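Local coordinates for xylan esterase, putative, AXE2C (Cellvibrio japonicus, PDB 2WAA), which removes acetyl groups from plant cell wall polysaccharides, deacetylating xylan and glucomannan with equal efficiency as a family 2 carbohydrate esterase, at residues D204-F208 / T258-H263; V22-T26 / Q178-V182; R187-W193 / N236-I242. One frame throughout, in Å; residues are numbered along the deposited sequence.

Contact 1: D204-F208 / T258-H263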
loop_
_atom_site.group_PDB
_atom_site.type_symbol
_atom_site.label_atom_id
_atom_site.label_comp_id
_atom_site.label_asym_id
_atom_site.label_seq_id
_atom_site.Cartn_x
_atom_site.Cartn_y
_atom_site.Cartn_z
ATOM N N ASP A 204 10.765 11.925 1.165
ATOM C CA ASP A 204 10.516 12.183 2.590
ATOM C C ASP A 204 9.628 11.118 3.208
ATOM O O ASP A 204 10.050 10.443 4.146
ATOM C CB ASP A 204 9.881 13.571 2.795
ATOM C CG ASP A 204 10.739 14.658 2.186
ATOM O OD1 ASP A 204 11.888 14.766 2.594
ATOM O OD2 ASP A 204 10.309 15.370 1.279
ATOM N N PHE A 205 8.435 10.912 2.654
ATOM C CA PHE A 205 7.535 9.943 3.313
ATOM C C PHE A 205 7.959 8.507 3.126
ATOM O O PHE A 205 7.530 7.640 3.881
ATOM C CB PHE A 205 6.017 10.171 3.028
ATOM C CG PHE A 205 5.597 9.916 1.581
ATOM C CD1 PHE A 205 5.400 8.611 1.095
ATOM C CD2 PHE A 205 5.350 11.001 0.720
ATOM C CE1 PHE A 205 5.005 8.399 -0.260
ATOM C CE2 PHE A 205 4.957 10.800 -0.633
ATOM C CZ PHE A 205 4.771 9.484 -1.108
ATOM N N TYR A 206 8.797 8.241 2.135
ATOM C CA TYR A 206 9.377 6.911 1.978
ATOM C C TYR A 206 10.143 6.502 3.260
ATOM O O TYR A 206 10.349 5.314 3.524
ATOM C CB TYR A 206 10.326 6.906 0.786
ATOM C CG TYR A 206 11.420 5.869 0.865
ATOM C CD1 TYR A 206 11.182 4.554 0.528
ATOM C CD2 TYR A 206 12.708 6.238 1.233
ATOM C CE1 TYR A 206 12.233 3.586 0.566
ATOM C CE2 TYR A 206 13.753 5.303 1.290
ATOM C CZ TYR A 206 13.497 3.980 0.957
ATOM O OH TYR A 206 14.539 3.070 1.012
ATOM N N GLN A 207 10.566 7.500 4.048
ATOM C CA GLN A 207 11.300 7.220 5.275
ATOM C C GLN A 207 10.411 6.959 6.485
ATOM O O GLN A 207 10.927 6.580 7.536
ATOM C CB GLN A 207 12.254 8.402 5.638
ATOM C CG GLN A 207 13.376 8.690 4.585
ATOM C CD GLN A 207 14.457 7.573 4.415
ATOM O OE1 GLN A 207 14.468 6.523 5.112
ATOM N NE2 GLN A 207 15.369 7.786 3.426
ATOM N N PHE A 208 9.100 7.154 6.361
ATOM C CA PHE A 208 8.234 7.174 7.544
ATOM C C PHE A 208 7.466 5.894 7.681
ATOM O O PHE A 208 6.965 5.347 6.699
ATOM C CB PHE A 208 7.198 8.299 7.390
ATOM C CG PHE A 208 7.795 9.681 7.265
ATOM C CD1 PHE A 208 9.034 9.958 7.831
ATOM C CD2 PHE A 208 7.072 10.698 6.653
ATOM C CE1 PHE A 208 9.567 11.257 7.751
ATOM C CE2 PHE A 208 7.615 11.996 6.563
ATOM C CZ PHE A 208 8.826 12.262 7.111
ATOM N N THR A 258 19.445 6.488 -3.277
ATOM C CA THR A 258 19.065 6.104 -1.932
ATOM C C THR A 258 18.432 4.705 -1.887
ATOM O O THR A 258 18.765 3.869 -1.025
ATOM C CB THR A 258 18.052 7.141 -1.353
ATOM O OG1 THR A 258 18.702 8.426 -1.239
ATOM C CG2 THR A 258 17.507 6.693 0.046
ATOM N N LEU A 259 17.518 4.435 -2.818
ATOM C CA LEU A 259 16.894 3.135 -2.845
ATOM C C LEU A 259 17.940 2.036 -3.055
ATOM O O LEU A 259 17.878 0.961 -2.434
ATOM C CB LEU A 259 15.875 3.038 -3.980
ATOM C CG LEU A 259 14.681 3.962 -3.811
ATOM C CD1 LEU A 259 13.800 3.773 -5.038
ATOM C CD2 LEU A 259 13.883 3.632 -2.512
ATOM N N LEU A 260 18.841 2.276 -3.994
ATOM C CA LEU A 260 19.810 1.248 -4.386
ATOM C C LEU A 260 20.704 0.906 -3.179
ATOM O O LEU A 260 21.089 -0.247 -2.968
ATOM C CB LEU A 260 20.688 1.775 -5.536
ATOM C CG LEU A 260 20.043 1.803 -6.962
ATOM C CD1 LEU A 260 20.891 2.684 -7.935
ATOM C CD2 LEU A 260 19.861 0.432 -7.503
ATOM N N ASP A 261 21.064 1.938 -2.447
ATOM C CA ASP A 261 21.947 1.814 -1.282
ATOM C C ASP A 261 21.191 1.174 -0.107
ATOM O O ASP A 261 21.704 0.277 0.548
ATOM C CB ASP A 261 22.473 3.205 -0.909
ATOM C CG ASP A 261 23.207 3.212 0.398
ATOM O OD1 ASP A 261 23.913 2.198 0.663
ATOM O OD2 ASP A 261 23.087 4.205 1.168
ATOM N N ASN A 262 19.953 1.600 0.143
ATOM C CA ASN A 262 19.163 0.996 1.244
ATOM C C ASN A 262 18.746 -0.450 1.057
ATOM O O ASN A 262 18.498 -1.157 2.040
ATOM C CB ASN A 262 17.877 1.815 1.487
ATOM C CG ASN A 262 18.158 3.167 2.105
ATOM O OD1 ASN A 262 19.313 3.471 2.451
ATOM N ND2 ASN A 262 17.123 3.991 2.240
ATOM N N HIS A 263 18.644 -0.889 -0.204
ATOM C CA HIS A 263 18.078 -2.209 -0.554
ATOM C C HIS A 263 19.019 -2.840 -1.563
ATOM O O HIS A 263 18.738 -2.844 -2.794
ATOM C CB HIS A 263 16.712 -1.999 -1.211
ATOM C CG HIS A 263 15.795 -1.137 -0.392
ATOM N ND1 HIS A 263 15.301 -1.539 0.831
ATOM C CD2 HIS A 263 15.302 0.106 -0.614
ATOM C CE1 HIS A 263 14.519 -0.582 1.320
ATOM N NE2 HIS A 263 14.514 0.430 0.465
HETATM O O HOH W 1 17.691 6.326 3.924
#
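Tyr206 reaches across from the turn at residues 205-208 and extends its ring to the last turn of helix 245-262, where CE1 of Tyr206 lies 3.5 Å from CD2 of Leu259 and CE2 of Tyr206 lies 4.2 Å from CG2 of Thr258. The backbones stay well apart, 9.7 Å between the CA atoms of Tyr206 and Leu259, so a long side chain is needed to span the gap. Tyrosine suits the place because its ring can lie among apolar groups while its hydroxyl satisfies polar ones: OH of Tyr206 accepts a hydrogen bond from ND2 of Asn262 (3.0 Å) and shares another with NE2 of His263 (2.7 Å). Both partners sit at the helix C-terminus; His263 is the first residue to leave helical angles, yet its N still bonds to O of Leu259 at 3.0 Å. The other ring nitrogen of His263 is held by Gln225. Beside the tyrosine, Gln207 approaches without a direct bond: a water accepts from NE2 of Gln207 (2.8 Å) and from ND2 of Asn262 (2.9 Å), bridging the two amides. The type I turn from Phe205 to Phe208, closed by N of Phe208 and O of Phe205 at 3.0 Å, sets Tyr206 at its second position and directs it to the helix. His221 stacks on the Tyr206 ring, and Tyr206 and Leu259 both touch Leu138 of strand 133-139. Helix 245-262 thus packs on the parallel sheet through Leu259, as helices do in the alpha/beta/alpha fold of SGNH (GDSL) hydrolases.

Contact 2: V22-T26 / Q178-V182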
loop_
_atom_site.group_PDB
_atom_site.type_symbol
_atom_site.label_atom_id
_atom_site.label_comp_id
_atom_site.label_asym_id
_atom_site.label_seq_id
_atom_site.Cartn_x
_atom_site.Cartn_y
_atom_site.Cartn_z
ATOM N N VAL A 22 1.926 -9.953 9.676
ATOM C CA VAL A 22 1.757 -8.563 9.305
ATOM C C VAL A 22 2.497 -8.355 8.010
ATOM O O VAL A 22 3.706 -8.694 7.895
ATOM C CB VAL A 22 2.402 -7.656 10.345
ATOM C CG1 VAL A 22 2.298 -6.156 9.900
ATOM C CG2 VAL A 22 1.673 -7.849 11.721
ATOM N N MET A 23 1.801 -7.780 7.049
ATOM C CA MET A 23 2.456 -7.414 5.789
ATOM C C MET A 23 2.152 -5.929 5.589
ATOM O O MET A 23 0.986 -5.541 5.579
ATOM C CB MET A 23 1.873 -8.235 4.624
ATOM C CG MET A 23 2.623 -7.900 3.257
ATOM S SD MET A 23 1.841 -8.823 1.932
ATOM C CE MET A 23 0.330 -7.904 1.600
ATOM N N GLY A 24 3.175 -5.090 5.452
ATOM C CA GLY A 24 2.927 -3.624 5.327
ATOM C C GLY A 24 3.535 -2.925 6.534
ATOM O O GLY A 24 3.833 -3.562 7.561
ATOM N N ARG A 25 3.763 -1.626 6.428
ATOM C CA ARG A 25 4.374 -0.900 7.529
ATOM C C ARG A 25 3.474 -0.684 8.752
ATOM O O ARG A 25 2.365 -0.134 8.637
ATOM C CB ARG A 25 4.849 0.461 7.030
ATOM C CG ARG A 25 5.980 0.296 6.004
ATOM C CD ARG A 25 6.636 1.653 5.658
ATOM N NE ARG A 25 7.681 1.518 4.647
ATOM C CZ ARG A 25 8.405 2.547 4.189
ATOM N NH1 ARG A 25 8.240 3.749 4.687
ATOM N NH2 ARG A 25 9.334 2.364 3.256
ATOM N N THR A 26 3.978 -1.074 9.919
ATOM C CA THR A 26 3.269 -0.832 11.176
ATOM C C THR A 26 4.233 -0.227 12.219
ATOM O O THR A 26 5.445 -0.491 12.193
ATOM C CB THR A 26 2.674 -2.146 11.753
ATOM O OG1 THR A 26 3.743 -3.086 12.021
ATOM C CG2 THR A 26 1.655 -2.752 10.762
ATOM N N GLN A 178 4.791 -10.816 -1.556
ATOM C CA GLN A 178 4.323 -9.815 -0.594
ATOM C C GLN A 178 4.349 -8.450 -1.240
ATOM O O GLN A 178 5.077 -8.235 -2.211
ATOM C CB GLN A 178 5.272 -9.778 0.604
ATOM C CG GLN A 178 5.337 -11.075 1.399
ATOM C CD GLN A 178 6.227 -10.863 2.586
ATOM O OE1 GLN A 178 6.098 -9.826 3.251
ATOM N NE2 GLN A 178 7.095 -11.823 2.910
ATOM N N VAL A 179 3.610 -7.492 -0.677
ATOM C CA VAL A 179 3.740 -6.138 -1.165
ATOM C C VAL A 179 3.605 -5.157 -0.014
ATOM O O VAL A 179 2.782 -5.350 0.899
ATOM C CB VAL A 179 2.662 -5.849 -2.254
ATOM C CG1 VAL A 179 1.219 -5.945 -1.636
ATOM C CG2 VAL A 179 2.904 -4.496 -2.921
ATOM N N GLN A 180 4.420 -4.111 -0.027
ATOM C CA GLN A 180 4.094 -2.888 0.750
ATOM C C GLN A 180 3.781 -1.766 -0.236
ATOM O O GLN A 180 4.461 -1.623 -1.271
ATOM C CB GLN A 180 5.269 -2.444 1.597
ATOM C CG GLN A 180 5.630 -3.432 2.692
ATOM C CD GLN A 180 6.478 -2.746 3.751
ATOM O OE1 GLN A 180 7.103 -1.683 3.507
ATOM N NE2 GLN A 180 6.503 -3.339 4.930
ATOM N N LEU A 181 2.741 -1.003 0.077
ATOM C CA LEU A 181 2.413 0.208 -0.679
ATOM C C LEU A 181 2.911 1.415 0.155
ATOM O O LEU A 181 2.564 1.537 1.365
ATOM C CB LEU A 181 0.899 0.298 -0.872
ATOM C CG LEU A 181 0.241 -0.919 -1.512
ATOM C CD1 LEU A 181 -1.275 -0.667 -1.674
ATOM C CD2 LEU A 181 0.878 -1.322 -2.901
ATOM N N VAL A 182 3.755 2.267 -0.436
ATOM C CA VAL A 182 4.277 3.446 0.288
ATOM C C VAL A 182 3.970 4.592 -0.664
ATOM O O VAL A 182 4.706 4.837 -1.614
ATOM C CB VAL A 182 5.787 3.300 0.616
ATOM C CG1 VAL A 182 6.398 4.636 1.142
ATOM C CG2 VAL A 182 5.963 2.209 1.685
HETATM O O HOH W 2 1.030 -4.212 2.607
HETATM O O HOH W 3 5.799 -6.086 5.838
HETATM O O HOH W 4 3.134 -0.287 3.910
HETATM O O HOH W 5 9.407 -0.479 2.524
#
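Residues 23-25 run alongside strand 178-182 with directions only 19° apart, and the CA atoms of Gly24 and Gln180 come within 4.8 Å, yet no direct backbone hydrogen bond joins them. Waters fill the gap: one receives a bond from N of Arg25 (2.9 Å) and donates to O of Leu181 (3.2 Å). Gly24, at phi 116°, adopts angles at which a CB would press on the preceding carbonyl; another water links its N (2.8 Å) to NE2 of Gln180 (3.0 Å). The unbranched Met23 lays its SD 3.4 Å from N of Val179, a weak hydrogen bond, and its CE 3.9 Å from CG1 of Val179. Extended Arg25 makes a weak bond from NE to OE1 of Gln180 (3.4 Å) and sets one guanidinium face over CG2 of Val182, 3.5 Å from NE of Arg25. Its NH1 is bound by the carbonyls of Tyr206 and Phe208. Weak bonds and bridging waters thus join the N-terminal domain to edge strand 177-183 without extending its sheet.

Contact 3: R187-W193 / N236-I242. With ACT (acetate ion), chain B; ACT (acetate ion), chain C.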
loop_
_atom_site.group_PDB
_atom_site.type_symbol
_atom_site.label_atom_id
_atom_site.label_comp_id
_atom_site.label_asym_id
_atom_site.label_seq_id
_atom_site.Cartn_x
_atom_site.Cartn_y
_atom_site.Cartn_z
ATOM N N ARG A 187 0.792 13.808 -3.700
ATOM C CA ARG A 187 2.223 14.041 -3.531
ATOM C C ARG A 187 3.057 13.651 -4.755
ATOM O O ARG A 187 2.627 12.825 -5.543
ATOM C CB ARG A 187 2.732 13.326 -2.285
ATOM C CG ARG A 187 1.973 13.747 -1.034
ATOM C CD ARG A 187 2.327 15.206 -0.542
ATOM N NE ARG A 187 1.438 15.527 0.594
ATOM C CZ ARG A 187 1.732 15.241 1.871
ATOM N NH1 ARG A 187 2.898 14.648 2.183
ATOM N NH2 ARG A 187 0.861 15.535 2.834
ATOM N N GLY A 188 4.220 14.296 -4.895
ATOM C CA GLY A 188 5.134 14.034 -6.015
ATOM C C GLY A 188 6.530 13.740 -5.541
ATOM O O GLY A 188 6.803 13.644 -4.309
ATOM N N LEU A 189 7.432 13.597 -6.511
ATOM C CA LEU A 189 8.834 13.440 -6.233
ATOM C C LEU A 189 9.423 14.768 -5.695
ATOM O O LEU A 189 10.238 14.779 -4.750
ATOM C CB LEU A 189 9.577 13.064 -7.532
ATOM C CG LEU A 189 11.065 12.895 -7.339
ATOM C CD1 LEU A 189 11.369 11.564 -6.600
ATOM C CD2 LEU A 189 11.721 12.888 -8.702
ATOM N N ILE A 190 8.973 15.872 -6.296
ATOM C CA ILE A 190 9.438 17.218 -5.892
ATOM C C ILE A 190 8.378 18.222 -5.488
ATOM O O ILE A 190 8.705 19.221 -4.826
ATOM C CB ILE A 190 10.387 17.870 -6.928
ATOM C CG1 ILE A 190 9.621 18.357 -8.162
ATOM C CG2 ILE A 190 11.553 16.895 -7.298
ATOM C CD1 ILE A 190 10.564 19.115 -9.155
ATOM N N ARG A 191 7.125 18.013 -5.872
ATOM C CA ARG A 191 6.054 18.940 -5.460
ATOM C C ARG A 191 4.708 18.270 -5.508
ATOM O O ARG A 191 4.517 17.248 -6.209
ATOM C CB ARG A 191 6.021 20.185 -6.368
ATOM C CG ARG A 191 5.645 19.848 -7.797
ATOM C CD ARG A 191 5.888 21.099 -8.730
ATOM N NE ARG A 191 5.599 20.827 -10.148
ATOM C CZ ARG A 191 5.727 21.741 -11.120
ATOM N NH1 ARG A 191 6.108 22.997 -10.803
ATOM N NH2 ARG A 191 5.452 21.429 -12.393
ATOM N N SER A 192 3.770 18.816 -4.743
ATOM C CA SER A 192 2.408 18.343 -4.747
ATOM C C SER A 192 1.605 18.897 -5.931
ATOM O O SER A 192 2.086 19.797 -6.643
ATOM C CB SER A 192 1.771 18.709 -3.415
ATOM O OG SER A 192 2.551 18.160 -2.347
ATOM N N TRP A 193 0.420 18.329 -6.173
ATOM C CA TRP A 193 -0.418 18.688 -7.335
ATOM C C TRP A 193 -0.688 20.199 -7.400
ATOM O O TRP A 193 -0.848 20.767 -8.495
ATOM C CB TRP A 193 -1.738 17.932 -7.278
ATOM C CG TRP A 193 -2.619 18.364 -6.161
ATOM C CD1 TRP A 193 -2.608 17.936 -4.868
ATOM C CD2 TRP A 193 -3.618 19.391 -6.249
ATOM N NE1 TRP A 193 -3.601 18.623 -4.131
ATOM C CE2 TRP A 193 -4.220 19.514 -4.975
ATOM C CE3 TRP A 193 -4.070 20.202 -7.300
ATOM C CZ2 TRP A 193 -5.254 20.430 -4.724
ATOM C CZ3 TRP A 193 -5.102 21.126 -7.041
ATOM C CH2 TRP A 193 -5.678 21.225 -5.774
ATOM N N ASN A 236 1.609 14.025 -9.875
ATOM C CA ASN A 236 1.355 15.316 -9.205
ATOM C C ASN A 236 2.433 16.341 -9.507
ATOM O O ASN A 236 2.168 17.556 -9.507
ATOM C CB ASN A 236 1.130 15.081 -7.696
ATOM C CG ASN A 236 -0.091 14.209 -7.456
ATOM O OD1 ASN A 236 -1.186 14.520 -7.969
ATOM N ND2 ASN A 236 0.089 13.055 -6.741
ATOM N N ASP A 237 3.664 15.879 -9.744
ATOM C CA ASP A 237 4.722 16.790 -10.161
ATOM C C ASP A 237 4.368 17.509 -11.457
ATOM O O ASP A 237 4.842 18.636 -11.702
ATOM C CB ASP A 237 6.033 16.052 -10.392
ATOM C CG ASP A 237 6.578 15.456 -9.115
ATOM O OD1 ASP A 237 6.904 16.252 -8.194
ATOM O OD2 ASP A 237 6.644 14.203 -9.031
ATOM N N PHE A 238 3.623 16.810 -12.329
ATOM C CA PHE A 238 3.247 17.353 -13.668
ATOM C C PHE A 238 1.900 18.074 -13.688
ATOM O O PHE A 238 1.507 18.654 -14.716
ATOM C CB PHE A 238 3.267 16.214 -14.731
ATOM C CG PHE A 238 4.661 15.799 -15.099
ATOM C CD1 PHE A 238 5.491 15.243 -14.135
ATOM C CD2 PHE A 238 5.176 16.020 -16.361
ATOM C CE1 PHE A 238 6.800 14.877 -14.434
ATOM C CE2 PHE A 238 6.472 15.669 -16.685
ATOM C CZ PHE A 238 7.312 15.101 -15.730
ATOM N N SER A 239 1.196 18.063 -12.561
ATOM C CA SER A 239 -0.125 18.702 -12.511
ATOM C C SER A 239 -0.075 20.197 -12.757
ATOM O O SER A 239 -0.878 20.722 -13.533
ATOM C CB SER A 239 -0.834 18.390 -11.199
ATOM O OG SER A 239 -1.086 17.016 -11.174
ATOM N N PRO A 240 0.873 20.897 -12.120
ATOM C CA PRO A 240 0.938 22.324 -12.433
ATOM C C PRO A 240 1.463 22.621 -13.839
ATOM O O PRO A 240 1.138 23.680 -14.370
ATOM C CB PRO A 240 1.947 22.876 -11.405
ATOM C CG PRO A 240 2.027 21.800 -10.300
ATOM C CD PRO A 240 1.825 20.518 -11.042
ATOM N N GLY A 241 2.262 21.720 -14.422
ATOM C CA GLY A 241 2.948 21.937 -15.691
ATOM C C GLY A 241 4.115 20.947 -15.692
ATOM O O GLY A 241 4.362 20.260 -14.692
ATOM N N ILE A 242 4.845 20.842 -16.788
ATOM C CA ILE A 242 6.005 19.957 -16.798
ATOM C C ILE A 242 7.102 20.583 -15.973
ATOM O O ILE A 242 7.484 21.723 -16.261
ATOM C CB ILE A 242 6.491 19.764 -18.245
ATOM C CG1 ILE A 242 5.432 18.991 -19.038
ATOM C CG2 ILE A 242 7.868 19.107 -18.286
ATOM C CD1 ILE A 242 5.699 18.947 -20.585
HETATM C C ACT B . -1.303 17.313 -0.278
HETATM O O ACT B . -0.997 17.663 0.900
HETATM O OXT ACT B . -1.412 18.237 -1.124
HETATM C CH3 ACT B . -1.530 15.878 -0.654
HETATM C C ACT C . -2.967 11.680 -7.163
HETATM O O ACT C . -4.069 12.295 -6.945
HETATM O OXT ACT C . -2.249 11.483 -6.155
HETATM C CH3 ACT C . -2.529 11.203 -8.522
HETATM O O HOH W 6 2.944 11.873 -8.229
HETATM O O HOH W 7 6.569 23.735 -14.258
#
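Asp237 (chi1 m) turns its carboxylate into the bend of residues 188-191 and takes up its backbone NH groups: OD2 of Asp237 accepts from N of Leu189 (2.7 Å), while OD1 of Asp237 accepts from N of Ile190 (2.8 Å) and N of Arg191 (2.9 Å). Tyr248 also bonds to OD2. Gly188 must lack a side chain, since a CB would clash with OD1 of Asp237 and O of Arg191. Arg191 leaves its backbone with chi1 p and is then fully extended, a reach that brings NE of Arg191 to 2.8 Å and NH2 of Arg191 to 2.9 Å from O of Asp237; CG of Pro240 lies over one guanidinium face, 3.7 Å from NE of Arg191. Asn236, chi1 m, points its amide at the loop, and ND2 of Asn236 donates both to O of Arg187 (2.8 Å) and to OXT of the chain C acetate (2.9 Å). That acetate, probably from the crystallisation liquor and also bound by N of Ser141 and Gly186 and NE2 of His316, sits at the probable oxyanion hole. Fixed by the Arg187 carbonyl, the Asn236 amide is thus held ready to donate to a substrate oxyanion, consistent with its inferred transition-state role.

The three contacts step from the domain junction to the active site. Contact 2 and contact 1, centres 15 Å apart, meet through Arg25, whose NH1 lies 2.9 Å from O of Tyr206 and 2.9 Å from O of Phe208, both probable hydrogen bonds; CA of Tyr206 also packs 3.8 Å from CG1 of Val182. Contact 1 touches contact 3 where CE2 of Phe205 lies 3.7 Å from CB of Arg187, with centres 20 Å apart, and helix 235-238 leads on in the chain to helix 245-262. Contacts 2 and 3 do not touch. Contact 3 alone holds an inferred catalytic-site residue, Asn236, whose side chain is about 6 Å from that of the probable nucleophile Ser141.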